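Local coordinates for protein PROBABLE CHAIN-FATTY-ACID-CoA LIGASE FADD13 (Mycobacterium tuberculosis, PDB 3T5C) that is a probable ligase of the AMP-binding (ANL) enzyme family, represented here by its large N-terminal domain, at residues D156-I161 with G173-H178; E242-I247 with A269-Y274. All coordinates share one frame; numbering follows the deposited sequence.

Contact 1: residues D156-I161 with G173-H178; sequences DDNLFI and GVVHTH
The imidazole ring of His178 has Leu159 over one face: CG sits close to the ring normal, 3.7 Å from the centroid, a CH-pi contact, while the Asp157 carbonyl oxygen lies at the ring edge, 3.4 Å from CD2. Leu159 gets there with CG swung opposite its own backbone N (chi1 -155°), and its CD2 rests on the rim of one face of the neighbouring Phe160 ring. ND1 of His178 is held by the backbone N of Ile4. Between the strands, the His176 carbonyl O takes two N-H groups, from Leu159 N at 2.7 Å in the carbonyl plane and from Phe160 N at 3.0 Å tilted from it, so Leu159 and Phe160 both face His176, a classic beta bulge. His176 N returns a 2.7 Å bond to Phe160 O. Beyond the bulge, Ile161 and Val175 run side by side, and Ile161 CG2 packs on Gly173 CA at 3.7 Å. At the other end one water links Thr177 OG1 to Asp156 OD1, weakly on the aspartate side. The pair forms a beta hairpin; strand 361-362 flanks 172-177, Phe160 and Ile161 touch strand 80-83, and Val181 of helix 178-191 packs against Leu159, Phe160 and His176.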
ATOM      1  N   ASP A 156      -9.261  -4.284 -15.828  1.00 28.59           N
ATOM      2  CA  ASP A 156      -8.768  -2.961 -16.194  1.00 30.94           C
ATOM      3  C   ASP A 156      -9.484  -1.746 -15.618  1.00 30.18           C
ATOM      4  O   ASP A 156      -9.097  -0.614 -15.901  1.00 30.37           O
ATOM      5  CB  ASP A 156      -8.747  -2.837 -17.710  1.00 37.41           C
ATOM      6  CG  ASP A 156      -7.354  -2.726 -18.246  1.00 43.35           C
ATOM      7  OD1 ASP A 156      -6.715  -1.676 -18.004  1.00 46.91           O
ATOM      8  OD2 ASP A 156      -6.898  -3.693 -18.897  1.00 46.38           O
ATOM      9  N   ASP A 157     -10.524  -1.962 -14.826  1.00 28.36           N
ATOM     10  CA  ASP A 157     -11.242  -0.840 -14.238  1.00 25.90           C
ATOM     11  C   ASP A 157     -10.361  -0.132 -13.225  1.00 26.31           C
ATOM     12  O   ASP A 157      -9.652  -0.784 -12.451  1.00 26.31           O
ATOM     13  CB  ASP A 157     -12.535  -1.320 -13.563  1.00 26.24           C
ATOM     14  CG  ASP A 157     -13.596  -1.736 -14.575  1.00 28.28           C
ATOM     15  OD1 ASP A 157     -13.475  -1.306 -15.740  1.00 27.02           O
ATOM     16  OD2 ASP A 157     -14.543  -2.477 -14.212  1.00 27.12           O
ATOM     17  N   ASN A 158     -10.396   1.201 -13.232  1.00 25.78           N
ATOM     18  CA  ASN A 158      -9.592   1.970 -12.292  1.00 25.27           C
ATOM     19  C   ASN A 158     -10.010   1.574 -10.884  1.00 26.20           C
ATOM     20  O   ASN A 158     -11.193   1.321 -10.625  1.00 24.56           O
ATOM     21  CB  ASN A 158      -9.796   3.485 -12.460  1.00 24.26           C
ATOM     22  CG  ASN A 158      -9.378   3.996 -13.829  1.00 25.49           C
ATOM     23  OD1 ASN A 158      -8.573   3.376 -14.528  1.00 25.52           O
ATOM     24  ND2 ASN A 158      -9.909   5.150 -14.208  1.00 25.40           N
ATOM     25  N   LEU A 159      -9.038   1.544  -9.976  1.00 24.53           N
ATOM     26  CA  LEU A 159      -9.292   1.174  -8.594  1.00 25.83           C
ATOM     27  C   LEU A 159      -8.724   2.220  -7.647  1.00 25.88           C
ATOM     28  O   LEU A 159      -9.368   2.581  -6.667  1.00 24.94           O
ATOM     29  CB  LEU A 159      -8.642  -0.181  -8.284  1.00 24.89           C
ATOM     30  CG  LEU A 159      -9.204  -1.062  -7.156  1.00 28.82           C
ATOM     31  CD1 LEU A 159      -8.130  -2.037  -6.720  1.00 26.37           C
ATOM     32  CD2 LEU A 159      -9.664  -0.244  -5.974  1.00 28.61           C
ATOM     33  N   PHE A 160      -7.507   2.687  -7.943  1.00 26.81           N
ATOM     34  CA  PHE A 160      -6.821   3.674  -7.104  1.00 27.53           C
ATOM     35  C   PHE A 160      -6.124   4.770  -7.902  1.00 25.51           C
ATOM     36  O   PHE A 160      -5.625   4.533  -8.998  1.00 23.98           O
ATOM     37  CB  PHE A 160      -5.700   3.033  -6.265  1.00 28.87           C
ATOM     38  CG  PHE A 160      -6.162   2.129  -5.156  1.00 33.82           C
ATOM     39  CD1 PHE A 160      -5.957   0.749  -5.239  1.00 36.36           C
ATOM     40  CD2 PHE A 160      -6.736   2.652  -3.995  1.00 34.50           C
ATOM     41  CE1 PHE A 160      -6.316  -0.103  -4.171  1.00 35.75           C
ATOM     42  CE2 PHE A 160      -7.097   1.808  -2.923  1.00 35.58           C
ATOM     43  CZ  PHE A 160      -6.885   0.431  -3.017  1.00 34.17           C
ATOM     44  N   ILE A 161      -6.075   5.963  -7.316  1.00 25.05           N
ATOM     45  CA  ILE A 161      -5.336   7.078  -7.895  1.00 26.03           C
ATOM     46  C   ILE A 161      -4.461   7.506  -6.717  1.00 26.12           C
ATOM     47  O   ILE A 161      -4.953   8.035  -5.723  1.00 27.92           O
ATOM     48  CB  ILE A 161      -6.229   8.271  -8.320  1.00 27.26           C
ATOM     49  CG1 ILE A 161      -7.243   7.825  -9.381  1.00 24.69           C
ATOM     50  CG2 ILE A 161      -5.338   9.394  -8.873  1.00 24.31           C
ATOM     51  CD1 ILE A 161      -8.126   8.942  -9.890  1.00 26.30           C
ATOM     52  N   GLY A 173      -1.290  12.003 -10.493  1.00 32.09           N
ATOM     53  CA  GLY A 173      -2.087  10.949  -9.898  1.00 27.32           C
ATOM     54  C   GLY A 173      -1.775   9.638 -10.589  1.00 25.74           C
ATOM     55  O   GLY A 173      -1.972   9.522 -11.799  1.00 25.37           O
ATOM     56  N   VAL A 174      -1.269   8.657  -9.842  1.00 23.10           N
ATOM     57  CA  VAL A 174      -0.948   7.351 -10.423  1.00 21.69           C
ATOM     58  C   VAL A 174      -2.205   6.476 -10.392  1.00 20.73           C
ATOM     59  O   VAL A 174      -2.711   6.136  -9.316  1.00 20.90           O
ATOM     60  CB  VAL A 174       0.195   6.647  -9.633  1.00 21.73           C
ATOM     61  CG1 VAL A 174       0.453   5.247 -10.198  1.00 19.35           C
ATOM     62  CG2 VAL A 174       1.456   7.493  -9.697  1.00 22.72           C
ATOM     63  N   VAL A 175      -2.710   6.107 -11.562  1.00 23.12           N
ATOM     64  CA  VAL A 175      -3.920   5.297 -11.583  1.00 26.18           C
ATOM     65  C   VAL A 175      -3.625   3.811 -11.702  1.00 24.98           C
ATOM     66  O   VAL A 175      -2.945   3.366 -12.620  1.00 23.97           O
ATOM     67  CB  VAL A 175      -4.919   5.709 -12.726  1.00 26.75           C
ATOM     68  CG1 VAL A 175      -4.993   7.226 -12.852  1.00 29.32           C
ATOM     69  CG2 VAL A 175      -4.526   5.081 -14.034  1.00 32.84           C
ATOM     70  N   HIS A 176      -4.142   3.059 -10.737  1.00 26.45           N
ATOM     71  CA  HIS A 176      -3.987   1.613 -10.699  1.00 26.07           C
ATOM     72  C   HIS A 176      -5.340   0.924 -10.864  1.00 24.46           C
ATOM     73  O   HIS A 176      -6.387   1.457 -10.495  1.00 24.36           O
ATOM     74  CB  HIS A 176      -3.320   1.180  -9.393  1.00 25.17           C
ATOM     75  CG  HIS A 176      -1.826   1.178  -9.464  1.00 26.99           C
ATOM     76  ND1 HIS A 176      -1.124   0.321 -10.286  1.00 23.89           N
ATOM     77  CD2 HIS A 176      -0.902   1.947  -8.840  1.00 26.60           C
ATOM     78  CE1 HIS A 176       0.170   0.564 -10.167  1.00 25.96           C
ATOM     79  NE2 HIS A 176       0.331   1.545  -9.296  1.00 26.28           N
ATOM     80  N   THR A 177      -5.295  -0.272 -11.426  1.00 24.91           N
ATOM     81  CA  THR A 177      -6.493  -1.041 -11.693  1.00 24.40           C
ATOM     82  C   THR A 177      -6.600  -2.279 -10.795  1.00 24.60           C
ATOM     83  O   THR A 177      -5.693  -2.585 -10.022  1.00 22.10           O
ATOM     84  CB  THR A 177      -6.479  -1.487 -13.151  1.00 24.90           C
ATOM     85  OG1 THR A 177      -5.387  -2.400 -13.350  1.00 24.10           O
ATOM     86  CG2 THR A 177      -6.295  -0.269 -14.079  1.00 20.33           C
ATOM     87  N   HIS A 178      -7.719  -2.984 -10.902  1.00 24.41           N
ATOM     88  CA  HIS A 178      -7.910  -4.193 -10.118  1.00 24.65           C
ATOM     89  C   HIS A 178      -6.815  -5.163 -10.551  1.00 25.14           C
ATOM     90  O   HIS A 178      -6.181  -5.820  -9.719  1.00 24.39           O
ATOM     91  CB  HIS A 178      -9.304  -4.781 -10.384  1.00 23.20           C
ATOM     92  CG  HIS A 178     -10.413  -3.995  -9.756  1.00 22.76           C
ATOM     93  ND1 HIS A 178     -10.988  -4.349  -8.553  1.00 24.14           N
ATOM     94  CD2 HIS A 178     -11.008  -2.836 -10.129  1.00 23.34           C
ATOM     95  CE1 HIS A 178     -11.885  -3.441  -8.211  1.00 23.90           C
ATOM     96  NE2 HIS A 178     -11.916  -2.511  -9.150  1.00 24.14           N
TER
HETATM   97  O   HOH W   1      -4.868  -3.225 -15.867  1.00 33.70           O

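Contact 2: residues E242-I247 with A269-Y274; sequences EERVCI and APDFRY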
ATOM      1  N   GLU A 242       3.690  -9.658  21.858  1.00 34.68           N
ATOM      2  CA  GLU A 242       2.334 -10.014  22.264  1.00 36.27           C
ATOM      3  C   GLU A 242       1.461 -10.581  21.155  1.00 35.74           C
ATOM      4  O   GLU A 242       0.838 -11.628  21.341  1.00 35.67           O
ATOM      5  CB  GLU A 242       1.641  -8.804  22.895  1.00 40.07           C
ATOM      6  CG  GLU A 242       2.162  -8.468  24.285  1.00 48.84           C
ATOM      7  CD  GLU A 242       1.592  -7.174  24.834  1.00 52.55           C
ATOM      8  OE1 GLU A 242       0.353  -7.012  24.807  1.00 55.16           O
ATOM      9  OE2 GLU A 242       2.384  -6.322  25.298  1.00 56.32           O
ATOM     10  N   GLU A 243       1.405  -9.904  20.007  1.00 33.86           N
ATOM     11  CA  GLU A 243       0.581 -10.386  18.897  1.00 33.65           C
ATOM     12  C   GLU A 243       1.248 -11.465  18.051  1.00 31.78           C
ATOM     13  O   GLU A 243       0.732 -11.857  17.005  1.00 32.03           O
ATOM     14  CB  GLU A 243       0.129  -9.227  18.005  1.00 32.93           C
ATOM     15  CG  GLU A 243      -1.023  -8.396  18.590  1.00 33.67           C
ATOM     16  CD  GLU A 243      -2.207  -9.245  19.061  1.00 34.45           C
ATOM     17  OE1 GLU A 243      -2.519 -10.261  18.414  1.00 33.71           O
ATOM     18  OE2 GLU A 243      -2.836  -8.879  20.078  1.00 36.27           O
ATOM     19  N   ARG A 244       2.400 -11.938  18.507  1.00 32.50           N
ATOM     20  CA  ARG A 244       3.113 -13.001  17.816  1.00 32.98           C
ATOM     21  C   ARG A 244       3.413 -12.680  16.354  1.00 31.22           C
ATOM     22  O   ARG A 244       3.369 -13.558  15.491  1.00 30.56           O
ATOM     23  CB  ARG A 244       2.288 -14.284  17.905  1.00 35.25           C
ATOM     24  CG  ARG A 244       3.072 -15.490  18.339  1.00 41.74           C
ATOM     25  CD  ARG A 244       2.629 -16.004  19.697  1.00 40.24           C
ATOM     26  NE  ARG A 244       1.827 -17.218  19.579  1.00 43.74           N
ATOM     27  CZ  ARG A 244       2.247 -18.359  19.028  1.00 45.14           C
ATOM     28  NH1 ARG A 244       3.475 -18.467  18.529  1.00 44.29           N
ATOM     29  NH2 ARG A 244       1.432 -19.405  18.974  1.00 43.67           N
ATOM     30  N   VAL A 245       3.731 -11.421  16.081  1.00 30.70           N
ATOM     31  CA  VAL A 245       4.032 -10.983  14.726  1.00 30.27           C
ATOM     32  C   VAL A 245       5.136 -11.805  14.051  1.00 31.27           C
ATOM     33  O   VAL A 245       6.173 -12.081  14.648  1.00 33.00           O
ATOM     34  CB  VAL A 245       4.422  -9.489  14.728  1.00 31.81           C
ATOM     35  CG1 VAL A 245       4.794  -9.029  13.325  1.00 29.98           C
ATOM     36  CG2 VAL A 245       3.266  -8.666  15.284  1.00 28.72           C
ATOM     37  N   CYS A 246       4.899 -12.191  12.801  1.00 30.00           N
ATOM     38  CA  CYS A 246       5.857 -12.973  12.023  1.00 29.80           C
ATOM     39  C   CYS A 246       6.628 -12.069  11.053  1.00 30.75           C
ATOM     40  O   CYS A 246       7.835 -12.241  10.837  1.00 27.45           O
ATOM     41  CB  CYS A 246       5.127 -14.047  11.202  1.00 31.11           C
ATOM     42  SG  CYS A 246       4.014 -15.152  12.131  1.00 33.26           S
ATOM     43  N   ILE A 247       5.910 -11.110  10.473  1.00 27.40           N
ATOM     44  CA  ILE A 247       6.472 -10.184   9.493  1.00 29.06           C
ATOM     45  C   ILE A 247       6.119  -8.748   9.860  1.00 30.19           C
ATOM     46  O   ILE A 247       5.061  -8.484  10.431  1.00 29.47           O
ATOM     47  CB  ILE A 247       5.891 -10.463   8.089  1.00 28.70           C
ATOM     48  CG1 ILE A 247       6.125 -11.926   7.715  1.00 28.77           C
ATOM     49  CG2 ILE A 247       6.504  -9.514   7.064  1.00 27.32           C
ATOM     50  CD1 ILE A 247       5.330 -12.381   6.494  1.00 28.18           C
ATOM     51  N   ALA A 269      11.825 -12.319  20.477  1.00 45.18           N
ATOM     52  CA  ALA A 269      10.619 -12.546  19.683  1.00 43.00           C
ATOM     53  C   ALA A 269      10.845 -13.689  18.694  1.00 41.21           C
ATOM     54  O   ALA A 269      11.200 -13.462  17.537  1.00 40.94           O
ATOM     55  CB  ALA A 269      10.248 -11.272  18.936  1.00 42.95           C
ATOM     56  N   PRO A 270      10.637 -14.938  19.144  1.00 39.67           N
ATOM     57  CA  PRO A 270      10.821 -16.124  18.306  1.00 38.56           C
ATOM     58  C   PRO A 270       9.859 -16.238  17.126  1.00 37.06           C
ATOM     59  O   PRO A 270      10.135 -16.957  16.161  1.00 37.64           O
ATOM     60  CB  PRO A 270      10.671 -17.278  19.299  1.00 38.19           C
ATOM     61  CG  PRO A 270       9.710 -16.736  20.302  1.00 38.84           C
ATOM     62  CD  PRO A 270      10.205 -15.319  20.503  1.00 40.33           C
ATOM     63  N   ASP A 271       8.735 -15.536  17.193  1.00 36.21           N
ATOM     64  CA  ASP A 271       7.775 -15.606  16.095  1.00 35.99           C
ATOM     65  C   ASP A 271       8.115 -14.624  14.982  1.00 34.62           C
ATOM     66  O   ASP A 271       7.651 -14.779  13.851  1.00 35.99           O
ATOM     67  CB  ASP A 271       6.360 -15.350  16.606  1.00 35.19           C
ATOM     68  CG  ASP A 271       5.939 -16.356  17.659  1.00 36.49           C
ATOM     69  OD1 ASP A 271       5.918 -17.566  17.344  1.00 35.78           O
ATOM     70  OD2 ASP A 271       5.637 -15.934  18.799  1.00 34.81           O
ATOM     71  N   PHE A 272       8.936 -13.626  15.287  1.00 33.51           N
ATOM     72  CA  PHE A 272       9.294 -12.654  14.268  1.00 33.99           C
ATOM     73  C   PHE A 272      10.361 -13.200  13.334  1.00 34.29           C
ATOM     74  O   PHE A 272      11.432 -13.612  13.771  1.00 35.28           O
ATOM     75  CB  PHE A 272       9.784 -11.353  14.896  1.00 34.80           C
ATOM     76  CG  PHE A 272       9.670 -10.179  13.972  1.00 33.88           C
ATOM     77  CD1 PHE A 272       8.438  -9.570  13.763  1.00 31.64           C
ATOM     78  CD2 PHE A 272      10.775  -9.728  13.259  1.00 33.80           C
ATOM     79  CE1 PHE A 272       8.306  -8.528  12.853  1.00 33.16           C
ATOM     80  CE2 PHE A 272      10.656  -8.689  12.346  1.00 33.32           C
ATOM     81  CZ  PHE A 272       9.417  -8.087  12.141  1.00 33.42           C
ATOM     82  N   ARG A 273      10.064 -13.198  12.040  1.00 33.31           N
ATOM     83  CA  ARG A 273      10.999 -13.711  11.052  1.00 32.31           C
ATOM     84  C   ARG A 273      11.780 -12.629  10.293  1.00 33.70           C
ATOM     85  O   ARG A 273      12.995 -12.755  10.114  1.00 33.47           O
ATOM     86  CB  ARG A 273      10.267 -14.602  10.045  1.00 30.01           C
ATOM     87  CG  ARG A 273       9.537 -15.780  10.667  1.00 29.22           C
ATOM     88  CD  ARG A 273       9.453 -16.947   9.684  1.00 28.70           C
ATOM     89  NE  ARG A 273       8.639 -16.641   8.505  1.00 28.62           N
ATOM     90  CZ  ARG A 273       7.311 -16.554   8.509  1.00 29.99           C
ATOM     91  NH1 ARG A 273       6.626 -16.755   9.634  1.00 27.19           N
ATOM     92  NH2 ARG A 273       6.668 -16.259   7.389  1.00 27.71           N
ATOM     93  N   TYR A 274      11.091 -11.582   9.836  1.00 32.89           N
ATOM     94  CA  TYR A 274      11.759 -10.515   9.093  1.00 32.79           C
ATOM     95  C   TYR A 274      10.947  -9.247   8.894  1.00 33.18           C
ATOM     96  O   TYR A 274       9.717  -9.267   8.923  1.00 32.95           O
ATOM     97  CB  TYR A 274      12.192 -11.011   7.708  1.00 30.41           C
ATOM     98  CG  TYR A 274      11.048 -11.457   6.815  1.00 31.02           C
ATOM     99  CD1 TYR A 274      10.597 -12.775   6.833  1.00 29.39           C
ATOM    100  CD2 TYR A 274      10.407 -10.553   5.957  1.00 28.24           C
ATOM    101  CE1 TYR A 274       9.538 -13.191   6.022  1.00 29.77           C
ATOM    102  CE2 TYR A 274       9.344 -10.960   5.144  1.00 28.69           C
ATOM    103  CZ  TYR A 274       8.917 -12.278   5.180  1.00 28.14           C
ATOM    104  OH  TYR A 274       7.888 -12.694   4.369  1.00 28.89           O
TER
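Ile247 lies alongside Tyr274, and its side chain can be traced outward over the phenol. CB stands 4.1 Å from the Tyr274 carbonyl O. From there the branches part: CG2 comes to Tyr274 CE2 at 3.7 Å, whereas CG1, anti to the carbonyl carbon of Ile247 (chi1 -55°), comes over one face in a CH-pi contact, 4.2 Å from the centroid and 28° off the normal. CD1 continues the extended chain to the phenol oxygen, 3.3 Å from Tyr274 OH, which is itself hydrogen-bonded to the backbone O of Asp193.

One residue back, Cys246 O receives Arg273 N in a nearly straight 2.7 Å bond and Tyr274 N in a weak, longer one. The same oxygen lies above the Phe272 ring, offset toward its rim, while Val245 CG1 meets that ring at its edge, 3.6 Å from CE1. Arg273 NH1 comes close to Cys246 CB, and NH2 of the same guanidinium forms a salt bridge with Asp198. At the outer end, Arg244 NH1 makes a salt bridge to Asp271 OD1 at 2.9 Å; the hydrogen bond within it is weak and bent, and the other carboxylate oxygen is less surely placed.

Arg244, with positive phi, is the C-prime residue of the Schellman motif that closes helix 233-242, whose Ile240 packs on Val245 and Phe272. Parallel pairing starts at Ile247 and Tyr274: strand 247-250, helix 252-258 and strand 274-278 form a beta-alpha-beta crossover, with strands 199-202 and 296-302 flanking the pair.

How the contacts relate
Contact 1 comes first along the chain and is complete before contact 2 begins. Their centres are 33 Å apart and lie on opposite sides of the centre of the chain; the nearest atoms remain about 19 Å apart, so the two do not touch. They also belong to different sheets. Contact 1 pairs neighbouring strands of a small antiparallel sheet directly, as a hairpin with a short connection, whereas contact 2 brings together the loops that lead into two adjacent parallel strands of the large mixed sheet, with helix 252-258 in the intervening chain. Within the one AMP-binding domain, contact 1 thus closes a hairpin against strand 80-83, while contact 2 sets two strands of the large sheet in register at their starts.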